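Local structure of transcriptional regulator, LacI family (3JY6) at residues 158-163 against 187-192. The protein probably acts as a LacI-family, DNA-binding transcription factor that recognises cis-regulatory sequences, the fragment here comprising its periplasmic-binding-protein-like domain. Numbering follows the deposited sequence.
Sequences VSESSY and ALKERW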
# COMPACT_ATOMS: atom_id res chain seq x y z
N VAL A 158 20.83 -0.25 5.11
CA VAL A 158 19.98 0.73 5.78
C VAL A 158 19.31 -0.01 6.93
O VAL A 158 18.92 -1.16 6.78
CB VAL A 158 18.89 1.27 4.83
CG1 VAL A 158 18.04 2.30 5.54
CG2 VAL A 158 19.52 1.88 3.58
N SER A 159 19.20 0.65 8.08
CA SER A 159 18.56 0.03 9.24
C SER A 159 17.10 0.48 9.27
O SER A 159 16.81 1.64 9.57
CB SER A 159 19.27 0.47 10.53
OG SER A 159 20.64 0.14 10.51
N GLU A 160 16.19 -0.43 8.95
CA GLU A 160 14.77 -0.08 8.93
C GLU A 160 14.29 0.49 10.26
O GLU A 160 13.33 1.26 10.29
CB GLU A 160 13.92 -1.30 8.54
CG GLU A 160 14.06 -1.72 7.08
CD GLU A 160 13.07 -2.80 6.68
OE1 GLU A 160 11.86 -2.63 6.95
OE2 GLU A 160 13.50 -3.81 6.09
N SER A 161 14.97 0.13 11.34
CA SER A 161 14.63 0.61 12.69
C SER A 161 15.04 2.05 12.94
O SER A 161 14.27 2.83 13.51
CB SER A 161 15.31 -0.27 13.74
OG SER A 161 16.72 -0.24 13.60
N SER A 162 16.25 2.41 12.54
CA SER A 162 16.74 3.76 12.76
C SER A 162 17.71 4.19 11.69
O SER A 162 18.89 3.84 11.73
CB SER A 162 17.42 3.85 14.13
OG SER A 162 18.62 3.10 14.13
N TYR A 163 17.22 4.96 10.73
CA TYR A 163 18.04 5.47 9.64
C TYR A 163 17.61 6.89 9.36
O TYR A 163 16.46 7.25 9.63
CB TYR A 163 17.87 4.62 8.37
CG TYR A 163 16.51 4.77 7.69
CD1 TYR A 163 15.42 4.01 8.09
CD2 TYR A 163 16.33 5.68 6.64
CE1 TYR A 163 14.17 4.14 7.47
CE2 TYR A 163 15.09 5.82 6.01
CZ TYR A 163 14.02 5.05 6.43
OH TYR A 163 12.81 5.18 5.79
N ALA A 187 18.32 -1.65 -5.87
CA ALA A 187 17.57 -1.72 -4.62
C ALA A 187 17.06 -3.15 -4.42
O ALA A 187 16.41 -3.72 -5.30
CB ALA A 187 16.41 -0.73 -4.65
N LEU A 188 17.35 -3.72 -3.25
CA LEU A 188 16.90 -5.07 -2.93
C LEU A 188 15.48 -5.09 -2.39
O LEU A 188 14.86 -6.15 -2.30
CB LEU A 188 17.86 -5.71 -1.93
CG LEU A 188 18.91 -6.66 -2.52
CD1 LEU A 188 19.51 -6.09 -3.79
CD2 LEU A 188 19.96 -6.92 -1.46
N LYS A 189 14.95 -3.92 -2.06
CA LYS A 189 13.60 -3.82 -1.53
C LYS A 189 12.89 -2.63 -2.15
O LYS A 189 13.49 -1.57 -2.37
CB LYS A 189 13.63 -3.68 -0.00
CG LYS A 189 12.26 -3.83 0.66
CD LYS A 189 12.34 -3.71 2.19
CE LYS A 189 10.95 -3.90 2.83
NZ LYS A 189 10.97 -3.81 4.32
N GLU A 190 11.60 -2.79 -2.42
CA GLU A 190 10.81 -1.75 -3.04
C GLU A 190 10.86 -0.37 -2.36
O GLU A 190 11.04 0.66 -3.03
CB GLU A 190 9.36 -2.23 -3.18
CG GLU A 190 8.43 -1.27 -3.89
CD GLU A 190 7.34 -1.98 -4.70
OE1 GLU A 190 6.66 -2.89 -4.17
OE2 GLU A 190 7.16 -1.61 -5.87
N ARG A 191 10.72 -0.33 -1.04
CA ARG A 191 10.72 0.95 -0.32
C ARG A 191 11.94 1.83 -0.58
O ARG A 191 11.81 3.04 -0.73
CB ARG A 191 10.58 0.71 1.19
CG ARG A 191 11.65 -0.19 1.78
CD ARG A 191 11.36 -0.44 3.26
NE ARG A 191 11.41 0.80 4.02
CZ ARG A 191 11.18 0.89 5.33
NH1 ARG A 191 10.87 -0.20 6.02
NH2 ARG A 191 11.25 2.07 5.94
N TRP A 192 13.11 1.22 -0.64
CA TRP A 192 14.34 1.96 -0.88
C TRP A 192 14.35 2.56 -2.28
O TRP A 192 14.81 3.68 -2.47
CB TRP A 192 15.54 1.04 -0.67
CG TRP A 192 15.62 0.48 0.73
CD1 TRP A 192 15.99 -0.78 1.09
CD2 TRP A 192 15.30 1.16 1.96
NE1 TRP A 192 15.92 -0.94 2.46
CE2 TRP A 192 15.50 0.24 3.01
CE3 TRP A 192 14.86 2.46 2.26
CZ2 TRP A 192 15.27 0.58 4.36
CZ3 TRP A 192 14.63 2.79 3.60
CH2 TRP A 192 14.84 1.85 4.63
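Glu160 reaches from the 158-163 loop to two cationic side chains of 187-192, and its stem crosses Trp192 at a slant. CB only approaches Arg191 NH1; CG lies 3.8 Å from CZ2 of Trp192, and the chain then continues extended (chi2 -172°) to the carboxylate. There OE1 takes two salt bridges, to Arg191 NH1 at 2.8 Å and to Lys189 NZ at 3.0 Å, while OE2 receives a weak hydrogen bond from the same NZ and is also hydrogen-bonded to Ser131 OG and salt-bridged to Arg139. Glutamate suits this salt-bridge network because it has the length to pass the indole and one charge to share among several cations. Lysine, fully extended, meets it tip to tip; the guanidinium instead stands 69° from the carboxylate plane. An alanine in place of Glu160 would probably leave Lys189 and Arg191 close together without the negative charge they share, and Arg139 without its salt bridge to OE2. The flat, broad indole of Trp192 has CG of Arg191 over one face and compact, branched Val158 over the opposite one in a CH-pi contact, CG1 3.4 Å from CH2. Its CZ3-CH2 edge points at the face of Tyr163 (planes at 88°), whose hydroxyl also serves Glu195 and, through a long, weak bond, Arg191 NH2. In this periplasmic-binding-protein lobe, the contact joins loops at the carboxyl ends of parallel strands 152-158 and 183-187, leading to helices 165-177 and 190-196, across intervening strand 125-131, whose Ser131 bonds Trp192 NE1.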